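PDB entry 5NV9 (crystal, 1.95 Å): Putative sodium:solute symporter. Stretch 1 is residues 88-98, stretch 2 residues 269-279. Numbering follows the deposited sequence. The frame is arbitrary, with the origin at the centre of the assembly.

Stretch 1 (88-98) ILPLVFYFYIP
Stretch 2, residues 269-279: ETKRTLITNAK

Two helices distant in sequence can pack side by side without a single hydrogen bond between them, and the pairing of residues 88-98 with 269-279 in this putative sodium:solute symporter is a compact example. The helices run nearly antiparallel, with 164° between their N-to-C directions, and their axes approach to 10.8 Å. That spacing leaves room for side chains to meet between the backbones. The register is set by L89 opposite L274, with CA atoms 6.8 Å apart, and by F93 opposite K271, CA to CA 7.5 Å. No hydrogen bond crosses the interface; about 400 Å² of surface, summed over both sides, is buried largely by apolar contact.

The second helix is regular throughout, its phi/psi values scattered around -60/-43, from -74/-31 at E269 to -57/-52 at T273, and each backbone N from T273 to K279 bonded to the O four residues earlier. The first begins in the same way, F93 N lying 3.0 Å from L89 O, but then widens. V92 O accepts from both Y96 N and I97 N, each at 3.0 Å, the latter closing a pi-type turn. Phi falls to about -105° at F95 and Y96, with psi -28° and -54°. P98, whose ring nitrogen carries no hydrogen, makes no bond to the preceding turn, and the helix kinks there. Across this irregular segment L89, F93 and I97 still all direct CA-to-CB toward the partner helix.

L274 is the hub. Its CA-to-CB bond points toward the first helix, and chi1 -53° (m) with chi2 176° (t) places CD1 3.8 Å from L89 O, 3.6 Å from F93 CB and 3.8 Å from I97 CD1. One methyl thus touches three successive members of the facing row. L89 answers with the same mt conformation (-65°, 177°): its CD2 lies 4.3 Å from L274 CD2, while its CD1 reaches 4.0 Å from A278 CB and 3.8 Å from N277 ND2. The small A278 side chain offers a methyl there, and N277 (chi1 172°, t; chi2 76°) brings its amide alongside without a hydrogen bond to this stretch.

I97, chi1 -77° (m) and chi2 170° (t), brings CD1 to L274 CD1 and also to 4.1 Å from T270 CG2, while its CG2 lies 3.9 Å from T270 CG2. T270 has chi1 -50° (m), and its OG1 is hydrogen-bonded elsewhere in the structure, so its methyl can join an apolar contact without leaving the hydroxyl unsatisfied.

F93 adopts chi1 -172° (t), chi2 72°, which carries the ring to K271. The lysine starts sideways, with chi1 -152° and chi2 -161° (both t), then bends through chi3 -37° and chi4 -60° (both m). Its CG lies over one face of the ring, and NZ comes 3.6 Å from F93 CZ, so aliphatic chain and ammonium both border the aromatic group.

Away from the interface, R272 NH1 forms a salt bridge with E269 OE2 at 2.9 Å, one turn apart, and T276 OG1 donates to R272 O at 2.7 Å.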

# COMPACT_ATOMS: atom_id res chain seq x y z
N ILE A 88 16.24 -1.29 2.35
CA ILE A 88 16.37 -1.59 0.92
C ILE A 88 16.39 -0.35 0.01
O ILE A 88 16.78 -0.49 -1.15
CB ILE A 88 15.25 -2.52 0.38
CG1 ILE A 88 13.88 -1.91 0.57
CG2 ILE A 88 15.31 -3.90 1.08
CD1 ILE A 88 12.86 -2.39 -0.42
N LEU A 89 16.01 0.83 0.50
CA LEU A 89 15.89 2.01 -0.39
C LEU A 89 17.13 2.42 -1.21
O LEU A 89 16.98 2.81 -2.35
CB LEU A 89 15.31 3.25 0.35
CG LEU A 89 13.85 3.07 0.84
CD1 LEU A 89 13.30 4.26 1.63
CD2 LEU A 89 12.90 2.69 -0.29
N PRO A 90 18.34 2.39 -0.62
CA PRO A 90 19.55 2.67 -1.41
C PRO A 90 19.76 1.67 -2.59
O PRO A 90 20.13 2.06 -3.72
CB PRO A 90 20.67 2.54 -0.38
CG PRO A 90 20.01 2.56 0.96
CD PRO A 90 18.66 2.01 0.76
N LEU A 91 19.41 0.41 -2.37
CA LEU A 91 19.47 -0.59 -3.42
C LEU A 91 18.48 -0.25 -4.55
O LEU A 91 18.78 -0.43 -5.75
CB LEU A 91 19.14 -1.96 -2.83
CG LEU A 91 20.08 -2.51 -1.73
CD1 LEU A 91 21.49 -2.52 -2.28
CD2 LEU A 91 20.04 -1.74 -0.40
N VAL A 92 17.28 0.26 -4.18
CA VAL A 92 16.30 0.65 -5.19
C VAL A 92 16.85 1.82 -6.00
O VAL A 92 16.78 1.84 -7.23
CB VAL A 92 14.99 1.08 -4.54
CG1 VAL A 92 14.01 1.62 -5.60
CG2 VAL A 92 14.42 -0.06 -3.69
N PHE A 93 17.38 2.82 -5.29
CA PHE A 93 17.98 4.00 -5.90
C PHE A 93 19.10 3.67 -6.87
O PHE A 93 19.13 4.18 -7.97
CB PHE A 93 18.46 4.98 -4.81
CG PHE A 93 18.92 6.30 -5.35
CD1 PHE A 93 18.00 7.21 -5.84
CD2 PHE A 93 20.28 6.61 -5.38
CE1 PHE A 93 18.40 8.43 -6.35
CE2 PHE A 93 20.71 7.85 -5.87
CZ PHE A 93 19.77 8.76 -6.38
N TYR A 94 20.05 2.86 -6.45
CA TYR A 94 21.20 2.59 -7.26
C TYR A 94 20.95 1.63 -8.39
O TYR A 94 21.49 1.82 -9.46
CB TYR A 94 22.37 2.11 -6.39
CG TYR A 94 22.92 3.24 -5.56
CD1 TYR A 94 23.34 4.44 -6.17
CD2 TYR A 94 23.03 3.13 -4.16
CE1 TYR A 94 23.82 5.51 -5.42
CE2 TYR A 94 23.52 4.19 -3.40
CZ TYR A 94 23.92 5.37 -4.04
OH TYR A 94 24.40 6.45 -3.31
N PHE A 95 20.10 0.61 -8.20
CA PHE A 95 20.00 -0.44 -9.22
C PHE A 95 18.75 -0.36 -10.07
O PHE A 95 18.81 -0.83 -11.21
CB PHE A 95 20.15 -1.81 -8.59
CG PHE A 95 21.49 -2.03 -7.98
CD1 PHE A 95 22.63 -2.02 -8.76
CD2 PHE A 95 21.63 -2.25 -6.62
CE1 PHE A 95 23.89 -2.19 -8.19
CE2 PHE A 95 22.87 -2.47 -6.05
CZ PHE A 95 24.01 -2.42 -6.84
N TYR A 96 17.64 0.17 -9.53
CA TYR A 96 16.32 0.09 -10.23
C TYR A 96 15.96 1.41 -10.86
O TYR A 96 15.73 1.48 -12.04
CB TYR A 96 15.21 -0.37 -9.28
CG TYR A 96 15.24 -1.85 -8.85
CD1 TYR A 96 16.13 -2.31 -7.91
CD2 TYR A 96 14.33 -2.77 -9.38
CE1 TYR A 96 16.18 -3.66 -7.51
CE2 TYR A 96 14.32 -4.12 -8.98
CZ TYR A 96 15.27 -4.56 -8.07
OH TYR A 96 15.22 -5.89 -7.73
N ILE A 97 15.97 2.49 -10.06
CA ILE A 97 15.47 3.84 -10.50
C ILE A 97 16.10 4.41 -11.80
O ILE A 97 15.33 4.91 -12.69
CB ILE A 97 15.46 4.85 -9.34
CG1 ILE A 97 14.24 4.53 -8.46
CG2 ILE A 97 15.44 6.29 -9.84
CD1 ILE A 97 14.19 5.28 -7.14
N PRO A 98 17.39 4.18 -12.01
CA PRO A 98 17.98 4.61 -13.30
C PRO A 98 17.34 3.99 -14.54
O PRO A 98 17.18 4.70 -15.54
CB PRO A 98 19.47 4.26 -13.17
CG PRO A 98 19.71 4.19 -11.70
CD PRO A 98 18.43 3.64 -11.11
N GLU A 269 15.99 15.28 -7.01
CA GLU A 269 14.64 15.33 -6.41
C GLU A 269 14.12 13.92 -6.14
O GLU A 269 13.39 13.72 -5.19
CB GLU A 269 13.68 16.11 -7.31
CG GLU A 269 13.92 17.62 -7.25
CD GLU A 269 13.78 18.16 -5.82
OE1 GLU A 269 13.02 17.57 -5.01
OE2 GLU A 269 14.47 19.14 -5.45
N THR A 270 14.54 12.95 -6.98
CA THR A 270 14.26 11.55 -6.77
C THR A 270 14.82 11.03 -5.49
O THR A 270 14.13 10.31 -4.76
CB THR A 270 14.68 10.69 -8.00
OG1 THR A 270 14.14 11.28 -9.20
CG2 THR A 270 14.15 9.34 -7.87
N LYS A 271 16.08 11.37 -5.19
CA LYS A 271 16.64 11.05 -3.88
C LYS A 271 15.83 11.66 -2.70
O LYS A 271 15.61 11.03 -1.62
CB LYS A 271 18.09 11.56 -3.80
CG LYS A 271 18.96 10.78 -2.85
CD LYS A 271 20.23 11.52 -2.43
CE LYS A 271 20.84 12.34 -3.52
NZ LYS A 271 21.24 11.53 -4.71
N ARG A 272 15.42 12.90 -2.87
CA ARG A 272 14.57 13.52 -1.87
C ARG A 272 13.26 12.77 -1.63
O ARG A 272 12.78 12.73 -0.49
CB ARG A 272 14.32 14.98 -2.25
CG ARG A 272 15.55 15.78 -1.98
CD ARG A 272 15.46 17.16 -2.59
NE ARG A 272 16.57 17.96 -2.09
CZ ARG A 272 16.72 19.27 -2.28
NH1 ARG A 272 15.82 19.96 -2.99
NH2 ARG A 272 17.76 19.90 -1.72
N THR A 273 12.67 12.21 -2.70
CA THR A 273 11.50 11.36 -2.55
C THR A 273 11.82 10.18 -1.59
O THR A 273 11.08 9.90 -0.63
CB THR A 273 11.02 10.81 -3.92
OG1 THR A 273 10.70 11.87 -4.81
CG2 THR A 273 9.82 9.86 -3.81
N LEU A 274 12.91 9.45 -1.85
CA LEU A 274 13.21 8.28 -0.99
C LEU A 274 13.58 8.74 0.37
O LEU A 274 13.20 8.08 1.35
CB LEU A 274 14.28 7.33 -1.55
CG LEU A 274 14.07 6.82 -2.99
CD1 LEU A 274 15.22 5.96 -3.54
CD2 LEU A 274 12.83 5.99 -3.08
N ILE A 275 14.27 9.87 0.49
CA ILE A 275 14.72 10.32 1.83
C ILE A 275 13.54 10.76 2.72
O ILE A 275 13.44 10.37 3.90
CB ILE A 275 15.75 11.44 1.74
CG1 ILE A 275 17.06 10.83 1.26
CG2 ILE A 275 15.98 12.14 3.09
CD1 ILE A 275 17.93 11.81 0.52
N THR A 276 12.61 11.49 2.12
CA THR A 276 11.43 11.94 2.83
C THR A 276 10.55 10.74 3.30
O THR A 276 9.98 10.75 4.41
CB THR A 276 10.59 12.83 1.93
OG1 THR A 276 11.37 13.95 1.52
CG2 THR A 276 9.40 13.33 2.67
N ASN A 277 10.37 9.78 2.41
CA ASN A 277 9.63 8.59 2.73
C ASN A 277 10.34 7.84 3.87
O ASN A 277 9.68 7.48 4.85
CB ASN A 277 9.45 7.70 1.51
CG ASN A 277 8.86 6.36 1.88
OD1 ASN A 277 7.67 6.28 2.13
ND2 ASN A 277 9.71 5.30 1.95
N ALA A 278 11.65 7.63 3.77
CA ALA A 278 12.40 7.04 4.89
C ALA A 278 12.24 7.69 6.27
O ALA A 278 12.06 6.99 7.26
CB ALA A 278 13.85 6.90 4.55
N LYS A 279 12.28 9.01 6.33
CA LYS A 279 12.05 9.73 7.57
C LYS A 279 10.68 9.40 8.18
O LYS A 279 10.61 9.10 9.37
CB LYS A 279 12.16 11.20 7.34
CG LYS A 279 13.60 11.61 7.06
CD LYS A 279 13.65 13.01 6.48
CE LYS A 279 15.07 13.54 6.48
NZ LYS A 279 14.99 15.02 6.35